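Local coordinates for protein 6-phosphogluconate dehydrogenase (Decarboxylating) (Geobacter metallireducens, PDB 4E21) that probably catalyses the NADP-linked oxidative decarboxylation of 6-phosphogluconate in the pentose phosphate pathway, at residues B[262-270]-B[280-288]; B[299-310]-B[323-334]. One frame throughout, in Å; residues are numbered along the deposited sequence.

Interaction 1: B[262-270]-B[280-288]; sequences LADITEVWR and LDLSATALL
Arg270 and Asp281 join the two segments by a salt bridge in which NE of Arg270 lies 2.7 Å from OD1 of Asp281, with an N-H...O angle of 178°. The carboxylate oxygen sits in the guanidinium plane, yet the donor reaches it from above the carboxylate plane, the two flat groups being 74° apart. A bend at chi3 turns the guanidinium so that NH1 also meets OE2 of Glu267, three residues back along the chain, at 3.0 Å. NH1 finds another acceptor in the backbone oxygen of Pro181 of the second subunit. Glu267 is likewise shared: OE1 bonds Thr183 of that subunit and OE2 pairs with Arg271, so the many donors of arginine suit a place where two acidic groups and a carbonyl converge. Thr266 points at helix 280-288, opposite Ala284. Its OG1 lies 3.4 Å from CA of Ala284, whose short methyl leaves the helices close; the hydroxyl is within bonding distance of the carbonyl oxygens of both Leu262 and Ala263, so a polar atom is accommodated in an apolar seam. CB of Thr266 meets CD1 of Leu280 at 3.8 Å, while CD2 of Leu280 lies 3.7 Å from CB of Trp269. At the other end, Ala263 lets Leu287 in close, CB to CB 4.2 Å. These small residues allow the nearly antiparallel axes, at 153°, to approach to 8.5 Å, as in a helical hairpin of this all-helical C-terminal domain. Leu262, Thr266 and Trp269 also lean on the long helix 205-232, the second subunit packs against Glu267, Val268 and Trp269, and the third meets Leu262, Ser283, Ala286 and Leu287.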
loop_
_atom_site.group_PDB
_atom_site.type_symbol
_atom_site.label_atom_id
_atom_site.label_comp_id
_atom_site.label_asym_id
_atom_site.label_seq_id
_atom_site.Cartn_x
_atom_site.Cartn_y
_atom_site.Cartn_z
ATOM N N LEU B 262 8.963 -1.597 -24.776
ATOM C CA LEU B 262 9.298 -2.199 -23.490
ATOM C C LEU B 262 10.389 -3.267 -23.601
ATOM O O LEU B 262 11.184 -3.464 -22.664
ATOM C CB LEU B 262 8.043 -2.792 -22.833
ATOM C CG LEU B 262 7.215 -1.875 -21.934
ATOM C CD1 LEU B 262 7.072 -0.530 -22.546
ATOM C CD2 LEU B 262 5.835 -2.471 -21.609
ATOM N N ALA B 263 10.445 -3.962 -24.737
ATOM C CA ALA B 263 11.522 -4.928 -24.924
ATOM C C ALA B 263 12.849 -4.195 -24.924
ATOM O O ALA B 263 13.754 -4.552 -24.173
ATOM C CB ALA B 263 11.335 -5.739 -26.190
ATOM N N ASP B 264 12.959 -3.142 -25.728
ATOM C CA ASP B 264 14.218 -2.390 -25.799
ATOM C C ASP B 264 14.601 -1.749 -24.479
ATOM O O ASP B 264 15.779 -1.752 -24.102
ATOM C CB ASP B 264 14.186 -1.318 -26.888
ATOM C CG ASP B 264 14.414 -1.885 -28.275
ATOM O OD1 ASP B 264 14.583 -3.107 -28.402
ATOM O OD2 ASP B 264 14.421 -1.094 -29.244
ATOM N N ILE B 265 13.612 -1.188 -23.786
ATOM C CA ILE B 265 13.882 -0.476 -22.543
ATOM C C ILE B 265 14.429 -1.397 -21.448
ATOM O O ILE B 265 15.422 -1.053 -20.793
ATOM C CB ILE B 265 12.648 0.290 -22.039
ATOM C CG1 ILE B 265 12.371 1.487 -22.952
ATOM C CG2 ILE B 265 12.844 0.754 -20.583
ATOM C CD1 ILE B 265 11.004 2.042 -22.748
ATOM N N THR B 266 13.792 -2.551 -21.240
ATOM C CA THR B 266 14.342 -3.521 -20.306
ATOM C C THR B 266 15.733 -3.970 -20.746
ATOM O O THR B 266 16.630 -4.116 -19.903
ATOM C CB THR B 266 13.419 -4.755 -20.053
ATOM O OG1 THR B 266 13.062 -5.364 -21.299
ATOM C CG2 THR B 266 12.155 -4.319 -19.328
ATOM N N GLU B 267 15.932 -4.187 -22.051
ATOM C CA GLU B 267 17.278 -4.548 -22.518
ATOM C C GLU B 267 18.295 -3.469 -22.133
ATOM O O GLU B 267 19.326 -3.783 -21.550
ATOM C CB GLU B 267 17.327 -4.790 -24.022
ATOM C CG GLU B 267 18.728 -5.182 -24.491
ATOM C CD GLU B 267 19.185 -6.522 -23.902
ATOM O OE1 GLU B 267 18.336 -7.412 -23.713
ATOM O OE2 GLU B 267 20.388 -6.688 -23.632
ATOM N N VAL B 268 17.996 -2.195 -22.436
ATOM C CA VAL B 268 18.936 -1.105 -22.140
ATOM C C VAL B 268 19.247 -0.936 -20.651
ATOM O O VAL B 268 20.367 -0.548 -20.283
ATOM C CB VAL B 268 18.498 0.268 -22.756
ATOM C CG1 VAL B 268 17.569 1.028 -21.813
ATOM C CG2 VAL B 268 19.712 1.110 -23.031
ATOM N N TRP B 269 18.265 -1.223 -19.797
ATOM C CA TRP B 269 18.501 -1.196 -18.350
ATOM C C TRP B 269 19.489 -2.262 -17.823
ATOM O O TRP B 269 20.007 -2.110 -16.723
ATOM C CB TRP B 269 17.199 -1.289 -17.562
ATOM C CG TRP B 269 16.333 -0.056 -17.613
ATOM C CD1 TRP B 269 16.721 1.236 -17.913
ATOM C CD2 TRP B 269 14.937 0.012 -17.307
ATOM N NE1 TRP B 269 15.644 2.086 -17.818
ATOM C CE2 TRP B 269 14.537 1.360 -17.447
ATOM C CE3 TRP B 269 13.980 -0.939 -16.934
ATOM C CZ2 TRP B 269 13.215 1.775 -17.228
ATOM C CZ3 TRP B 269 12.673 -0.522 -16.718
ATOM C CH2 TRP B 269 12.304 0.825 -16.863
ATOM N N ARG B 270 19.760 -3.313 -18.599
ATOM C CA ARG B 270 20.678 -4.372 -18.153
ATOM C C ARG B 270 22.127 -3.900 -18.073
ATOM O O ARG B 270 22.942 -4.528 -17.395
ATOM C CB ARG B 270 20.601 -5.601 -19.054
ATOM C CG ARG B 270 19.212 -6.101 -19.296
ATOM C CD ARG B 270 19.216 -7.359 -20.128
ATOM N NE ARG B 270 20.111 -8.372 -19.556
ATOM C CZ ARG B 270 21.141 -8.907 -20.209
ATOM N NH1 ARG B 270 21.395 -8.538 -21.463
ATOM N NH2 ARG B 270 21.920 -9.807 -19.615
ATOM N N LEU B 280 15.294 -8.702 -14.052
ATOM C CA LEU B 280 15.254 -7.833 -15.239
ATOM C C LEU B 280 15.645 -8.631 -16.467
ATOM O O LEU B 280 14.972 -8.560 -17.501
ATOM C CB LEU B 280 16.161 -6.599 -15.093
ATOM C CG LEU B 280 16.243 -5.645 -16.295
ATOM C CD1 LEU B 280 14.924 -4.917 -16.525
ATOM C CD2 LEU B 280 17.350 -4.637 -16.100
ATOM N N ASP B 281 16.735 -9.387 -16.339
ATOM C CA ASP B 281 17.215 -10.263 -17.418
ATOM C C ASP B 281 16.082 -11.136 -17.915
ATOM O O ASP B 281 15.960 -11.358 -19.111
ATOM C CB ASP B 281 18.375 -11.154 -16.944
ATOM C CG ASP B 281 19.643 -10.363 -16.690
ATOM O OD1 ASP B 281 19.652 -9.145 -16.984
ATOM O OD2 ASP B 281 20.637 -10.943 -16.205
ATOM N N LEU B 282 15.256 -11.624 -16.987
ATOM C CA LEU B 282 14.127 -12.480 -17.331
ATOM C C LEU B 282 13.002 -11.698 -17.990
ATOM O O LEU B 282 12.365 -12.179 -18.929
ATOM C CB LEU B 282 13.594 -13.187 -16.086
ATOM C CG LEU B 282 14.550 -14.181 -15.401
ATOM C CD1 LEU B 282 13.887 -14.933 -14.198
ATOM C CD2 LEU B 282 15.107 -15.178 -16.417
ATOM N N SER B 283 12.730 -10.507 -17.463
ATOM C CA SER B 283 11.713 -9.635 -18.043
ATOM C C SER B 283 12.080 -9.296 -19.476
ATOM O O SER B 283 11.221 -9.303 -20.350
ATOM C CB SER B 283 11.579 -8.336 -17.244
ATOM O OG SER B 283 10.970 -8.606 -15.991
ATOM N N ALA B 284 13.358 -8.991 -19.697
ATOM C CA ALA B 284 13.837 -8.672 -21.032
ATOM C C ALA B 284 13.637 -9.856 -21.981
ATOM O O ALA B 284 13.265 -9.686 -23.148
ATOM C CB ALA B 284 15.313 -8.273 -20.985
ATOM N N THR B 285 13.881 -11.063 -21.472
ATOM C CA THR B 285 13.776 -12.258 -22.304
ATOM C C THR B 285 12.334 -12.523 -22.660
ATOM O O THR B 285 12.021 -12.787 -23.820
ATOM C CB THR B 285 14.411 -13.458 -21.631
ATOM O OG1 THR B 285 15.815 -13.210 -21.521
ATOM C CG2 THR B 285 14.171 -14.721 -22.441
ATOM N N ALA B 286 11.451 -12.408 -21.671
ATOM C CA ALA B 286 10.022 -12.574 -21.918
ATOM C C ALA B 286 9.470 -11.522 -22.891
ATOM O O ALA B 286 8.644 -11.823 -23.745
ATOM C CB ALA B 286 9.251 -12.549 -20.613
ATOM N N LEU B 287 9.902 -10.279 -22.745
ATOM C CA LEU B 287 9.362 -9.217 -23.589
ATOM C C LEU B 287 9.901 -9.303 -25.013
ATOM O O LEU B 287 9.180 -9.019 -25.959
ATOM C CB LEU B 287 9.609 -7.845 -22.969
ATOM C CG LEU B 287 8.621 -7.600 -21.838
ATOM C CD1 LEU B 287 9.138 -6.479 -20.973
ATOM C CD2 LEU B 287 7.250 -7.262 -22.402
ATOM N N LEU B 288 11.161 -9.724 -25.159
ATOM C CA LEU B 288 11.738 -10.012 -26.475
ATOM C C LEU B 288 10.915 -11.073 -27.194
ATOM O O LEU B 288 10.654 -10.978 -28.381
ATOM C CB LEU B 288 13.176 -10.518 -26.343
ATOM C CG LEU B 288 13.949 -10.662 -27.662
ATOM C CD1 LEU B 288 14.080 -9.315 -28.332
ATOM C CD2 LEU B 288 15.327 -11.255 -27.453
#

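Interaction 2: B[299-310]-B[323-334]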
loop_
_atom_site.group_PDB
_atom_site.type_symbol
_atom_site.label_atom_id
_atom_site.label_comp_id
_atom_site.label_asym_id
_atom_site.label_seq_id
_atom_site.Cartn_x
_atom_site.Cartn_y
_atom_site.Cartn_z
ATOM N N ARG B 299 -3.866 -14.300 -14.550
ATOM C CA ARG B 299 -4.095 -14.850 -13.215
ATOM C C ARG B 299 -2.757 -15.308 -12.669
ATOM O O ARG B 299 -2.106 -16.172 -13.244
ATOM C CB ARG B 299 -5.110 -15.990 -13.258
ATOM C CG ARG B 299 -6.491 -15.554 -13.755
ATOM C CD ARG B 299 -7.502 -16.716 -13.778
ATOM N NE ARG B 299 -7.620 -17.372 -12.468
ATOM C CZ ARG B 299 -8.622 -17.156 -11.614
ATOM N NH1 ARG B 299 -9.607 -16.317 -11.936
ATOM N NH2 ARG B 299 -8.649 -17.784 -10.444
ATOM N N VAL B 300 -2.316 -14.672 -11.593
ATOM C CA VAL B 300 -1.010 -14.981 -11.026
ATOM C C VAL B 300 -1.198 -15.807 -9.758
ATOM O O VAL B 300 -1.926 -15.405 -8.846
ATOM C CB VAL B 300 -0.212 -13.703 -10.690
ATOM C CG1 VAL B 300 1.161 -14.073 -10.182
ATOM C CG2 VAL B 300 -0.114 -12.769 -11.921
ATOM N N SER B 301 -0.549 -16.963 -9.720
ATOM C CA SER B 301 -0.592 -17.847 -8.575
ATOM C C SER B 301 0.433 -17.394 -7.566
ATOM O O SER B 301 1.299 -16.575 -7.869
ATOM C CB SER B 301 -0.259 -19.283 -8.998
ATOM O OG SER B 301 -1.292 -19.839 -9.793
ATOM N N ASP B 302 0.331 -17.947 -6.365
ATOM C CA ASP B 302 1.306 -17.708 -5.315
ATOM C C ASP B 302 1.399 -19.022 -4.525
ATOM O O ASP B 302 0.375 -19.665 -4.289
ATOM C CB ASP B 302 0.834 -16.556 -4.421
ATOM C CG ASP B 302 -0.207 -16.996 -3.411
ATOM O OD1 ASP B 302 -1.420 -17.005 -3.738
ATOM O OD2 ASP B 302 0.195 -17.344 -2.276
ATOM N N SER B 303 2.603 -19.424 -4.116
ATOM C CA SER B 303 2.800 -20.771 -3.575
ATOM C C SER B 303 2.860 -20.900 -2.057
ATOM O O SER B 303 2.953 -22.010 -1.530
ATOM C CB SER B 303 4.029 -21.431 -4.196
ATOM O OG SER B 303 3.845 -21.540 -5.594
ATOM N N GLY B 304 2.816 -19.783 -1.354
ATOM C CA GLY B 304 2.738 -19.851 0.089
ATOM C C GLY B 304 3.789 -19.020 0.778
ATOM O O GLY B 304 3.481 -18.298 1.719
ATOM N N GLU B 305 5.031 -19.111 0.329
ATOM C CA GLU B 305 6.118 -18.406 1.003
ATOM C C GLU B 305 5.865 -16.904 1.090
ATOM O O GLU B 305 6.229 -16.277 2.069
ATOM C CB GLU B 305 7.446 -18.681 0.321
ATOM C CG GLU B 305 8.104 -19.984 0.787
ATOM C CD GLU B 305 7.850 -21.161 -0.145
ATOM O OE1 GLU B 305 7.136 -20.983 -1.182
ATOM O OE2 GLU B 305 8.381 -22.264 0.178
ATOM N N GLY B 306 5.232 -16.333 0.071
ATOM C CA GLY B 306 4.837 -14.937 0.118
ATOM C C GLY B 306 3.860 -14.677 1.252
ATOM O O GLY B 306 4.016 -13.703 1.997
ATOM N N ARG B 307 2.844 -15.526 1.394
ATOM C CA ARG B 307 1.928 -15.359 2.515
ATOM C C ARG B 307 2.634 -15.523 3.857
ATOM O O ARG B 307 2.397 -14.741 4.780
ATOM C CB ARG B 307 0.743 -16.317 2.430
ATOM C CG ARG B 307 0.070 -16.287 1.108
ATOM C CD ARG B 307 -1.204 -17.081 1.109
ATOM N NE ARG B 307 -1.685 -17.309 -0.254
ATOM C CZ ARG B 307 -2.954 -17.570 -0.552
ATOM N NH1 ARG B 307 -3.859 -17.619 0.419
ATOM N NH2 ARG B 307 -3.313 -17.791 -1.812
ATOM N N TRP B 308 3.468 -16.553 3.978
ATOM C CA TRP B 308 4.143 -16.831 5.241
ATOM C C TRP B 308 5.021 -15.657 5.638
ATOM O O TRP B 308 5.171 -15.361 6.808
ATOM C CB TRP B 308 4.983 -18.115 5.165
ATOM C CG TRP B 308 4.209 -19.295 4.657
ATOM C CD1 TRP B 308 2.848 -19.438 4.643
ATOM C CD2 TRP B 308 4.746 -20.514 4.120
ATOM N NE1 TRP B 308 2.504 -20.653 4.104
ATOM C CE2 TRP B 308 3.649 -21.337 3.777
ATOM C CE3 TRP B 308 6.045 -20.985 3.891
ATOM C CZ2 TRP B 308 3.813 -22.616 3.217
ATOM C CZ3 TRP B 308 6.212 -22.260 3.329
ATOM C CH2 TRP B 308 5.101 -23.056 2.999
ATOM N N THR B 309 5.606 -14.999 4.653
ATOM C CA THR B 309 6.481 -13.855 4.905
ATOM C C THR B 309 5.711 -12.714 5.548
ATOM O O THR B 309 6.173 -12.116 6.524
ATOM C CB THR B 309 7.139 -13.310 3.601
ATOM O OG1 THR B 309 7.969 -14.317 3.010
ATOM C CG2 THR B 309 7.986 -12.098 3.906
ATOM N N VAL B 310 4.543 -12.406 4.995
ATOM C CA VAL B 310 3.690 -11.360 5.558
ATOM C C VAL B 310 3.192 -11.729 6.976
ATOM O O VAL B 310 3.133 -10.871 7.866
ATOM C CB VAL B 310 2.510 -11.069 4.636
ATOM C CG1 VAL B 310 1.507 -10.122 5.324
ATOM C CG2 VAL B 310 3.029 -10.505 3.279
ATOM N N LEU B 323 5.951 -5.718 0.301
ATOM C CA LEU B 323 5.804 -7.163 0.229
ATOM C C LEU B 323 4.326 -7.549 0.237
ATOM O O LEU B 323 3.909 -8.427 -0.537
ATOM C CB LEU B 323 6.597 -7.911 1.339
ATOM C CG LEU B 323 8.107 -7.602 1.445
ATOM C CD1 LEU B 323 8.846 -8.467 2.483
ATOM C CD2 LEU B 323 8.797 -7.670 0.085
ATOM N N SER B 324 3.528 -6.895 1.083
ATOM C CA SER B 324 2.114 -7.283 1.191
ATOM C C SER B 324 1.346 -6.887 -0.058
ATOM O O SER B 324 0.528 -7.654 -0.587
ATOM C CB SER B 324 1.453 -6.668 2.425
ATOM O OG SER B 324 2.268 -6.904 3.552
ATOM N N SER B 325 1.594 -5.676 -0.520
ATOM C CA SER B 325 0.908 -5.217 -1.706
ATOM C C SER B 325 1.221 -6.063 -2.939
ATOM O O SER B 325 0.334 -6.328 -3.740
ATOM C CB SER B 325 1.168 -3.747 -1.918
ATOM O OG SER B 325 0.233 -3.046 -1.113
ATOM N N ALA B 326 2.461 -6.532 -3.057
ATOM C CA ALA B 326 2.832 -7.420 -4.165
ATOM C C ALA B 326 2.051 -8.733 -4.082
ATOM O O ALA B 326 1.599 -9.281 -5.103
ATOM C CB ALA B 326 4.330 -7.689 -4.184
ATOM N N LEU B 327 1.883 -9.229 -2.868
ATOM C CA LEU B 327 1.057 -10.411 -2.654
ATOM C C LEU B 327 -0.410 -10.142 -3.020
ATOM O O LEU B 327 -1.041 -10.958 -3.717
ATOM C CB LEU B 327 1.164 -10.903 -1.203
ATOM C CG LEU B 327 0.341 -12.142 -0.837
ATOM C CD1 LEU B 327 0.844 -13.381 -1.570
ATOM C CD2 LEU B 327 0.390 -12.369 0.679
ATOM N N TYR B 328 -0.949 -9.013 -2.550
ATOM C CA TYR B 328 -2.367 -8.711 -2.753
ATOM C C TYR B 328 -2.674 -8.517 -4.231
ATOM O O TYR B 328 -3.793 -8.804 -4.687
ATOM C CB TYR B 328 -2.831 -7.490 -1.944
ATOM C CG TYR B 328 -2.640 -7.658 -0.447
ATOM C CD1 TYR B 328 -2.328 -6.567 0.373
ATOM C CD2 TYR B 328 -2.757 -8.908 0.139
ATOM C CE1 TYR B 328 -2.144 -6.729 1.756
ATOM C CE2 TYR B 328 -2.564 -9.090 1.505
ATOM C CZ TYR B 328 -2.263 -7.997 2.310
ATOM O OH TYR B 328 -2.065 -8.193 3.647
ATOM N N GLU B 329 -1.687 -8.025 -4.977
ATOM C CA GLU B 329 -1.892 -7.847 -6.397
ATOM C C GLU B 329 -2.088 -9.192 -7.059
ATOM O O GLU B 329 -2.874 -9.317 -7.995
ATOM C CB GLU B 329 -0.746 -7.045 -7.045
ATOM C CG GLU B 329 -0.776 -5.539 -6.670
ATOM C CD GLU B 329 0.449 -4.808 -7.180
ATOM O OE1 GLU B 329 1.536 -5.397 -7.134
ATOM O OE2 GLU B 329 0.338 -3.658 -7.645
ATOM N N ARG B 330 -1.372 -10.198 -6.580
ATOM C CA ARG B 330 -1.592 -11.549 -7.075
ATOM C C ARG B 330 -3.015 -12.014 -6.745
ATOM O O ARG B 330 -3.681 -12.598 -7.608
ATOM C CB ARG B 330 -0.535 -12.532 -6.544
ATOM C CG ARG B 330 0.883 -12.175 -6.968
ATOM C CD ARG B 330 1.847 -13.304 -6.709
ATOM N NE ARG B 330 3.194 -12.966 -7.163
ATOM C CZ ARG B 330 4.158 -13.851 -7.383
ATOM N NH1 ARG B 330 3.934 -15.153 -7.222
ATOM N NH2 ARG B 330 5.341 -13.430 -7.785
ATOM N N PHE B 331 -3.489 -11.736 -5.526
ATOM C CA PHE B 331 -4.872 -12.088 -5.156
ATOM C C PHE B 331 -5.902 -11.460 -6.093
ATOM O O PHE B 331 -6.807 -12.150 -6.570
ATOM C CB PHE B 331 -5.231 -11.697 -3.714
ATOM C CG PHE B 331 -4.464 -12.435 -2.671
ATOM C CD1 PHE B 331 -4.512 -12.030 -1.357
ATOM C CD2 PHE B 331 -3.667 -13.525 -3.006
ATOM C CE1 PHE B 331 -3.796 -12.732 -0.374
ATOM C CE2 PHE B 331 -2.938 -14.214 -2.037
ATOM C CZ PHE B 331 -3.010 -13.826 -0.730
ATOM N N SER B 332 -5.779 -10.153 -6.347
ATOM C CA SER B 332 -6.777 -9.462 -7.169
ATOM C C SER B 332 -6.654 -9.875 -8.627
ATOM O O SER B 332 -7.630 -9.826 -9.373
ATOM C CB SER B 332 -6.684 -7.928 -7.027
ATOM O OG SER B 332 -5.364 -7.512 -7.275
ATOM N N SER B 333 -5.458 -10.295 -9.027
ATOM C CA SER B 333 -5.248 -10.781 -10.382
ATOM C C SER B 333 -6.080 -12.046 -10.615
ATOM O O SER B 333 -6.402 -12.388 -11.759
ATOM C CB SER B 333 -3.776 -11.064 -10.633
ATOM O OG SER B 333 -3.450 -12.410 -10.331
ATOM N N ARG B 334 -6.444 -12.732 -9.531
ATOM C CA ARG B 334 -7.362 -13.856 -9.654
ATOM C C ARG B 334 -8.824 -13.480 -9.406
ATOM O O ARG B 334 -9.663 -14.368 -9.321
ATOM C CB ARG B 334 -6.992 -14.984 -8.709
ATOM C CG ARG B 334 -5.674 -15.616 -8.959
ATOM C CD ARG B 334 -5.412 -16.674 -7.880
ATOM N NE ARG B 334 -4.089 -16.424 -7.359
ATOM C CZ ARG B 334 -3.779 -16.284 -6.081
ATOM N NH1 ARG B 334 -4.695 -16.449 -5.128
ATOM N NH2 ARG B 334 -2.516 -16.017 -5.766
#
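Two arginines, one from each segment, share the carboxylate of Asp302. Arg307 grips it side-on, NE to OD2 at 2.8 Å and NH2 to OD1 at 2.8 Å, while NH2 of Arg334, from the other segment, makes a weak bond to the same OD1. The two guanidinium planes lie only 5° apart. Asp302 reaches them with CG between its backbone N and carbonyl carbon (chi1 80°). The edge of Phe331 closes in: its CE2 meets OD1 of Asp302 near the ring plane and lies over one face of the Arg307 guanidinium. A lysine in place of Arg307 would probably lose the paired grip, leaving one of the two Asp302 oxygens without its Arg307 partner and Phe331 without the flat face under its CE2. Residues 299-302 run extended along helix 323-333, and the chain then turns at the N-cap Gly304 into helix 305-310, which crosses at 141° in the all-helical C-terminal domain. Arg334 also gives NE to the carbonyl oxygen of Val300 at 2.8 Å, and OG of Ser333 accepts the N-H of Val300 at 2.8 Å while donating to the carbonyl of Arg330; a small hydroxyl serves both roles. Arg330 lies extended, its guanidinium face under CG1 of Val300, and NH1 reaches the carbonyl oxygen of Ser301 at 3.1 Å. This guanidinium also makes a cation-pi contact with Tyr218 of helix 205-232, and NH1 bonds a diol probably from the crystallisation liquor. Beyond Gly306, CG2 of Val310 packs on CD2 of Leu327 at 4.1 Å; nearby, Tyr328 bonds Ser324 of the fourth subunit.

Read from the N terminus, the chain leaves the long helix 205-232, forms helix 262-269 and comes back as helix 278-289; interaction 1 closes the short loop between them. It then runs on to 299-310, and interaction 2 closes a second, similarly local loop when helix 321-333 returns against the extended segment and helix 305-316. The two contacts are in series, neither nested nor crossed, with centres 23 Å apart and nearest atoms about 11 Å apart. Both have residues against helix 205-232, the common neighbour of the two hairpins, and both also meet the second and third subunits of the tetramer.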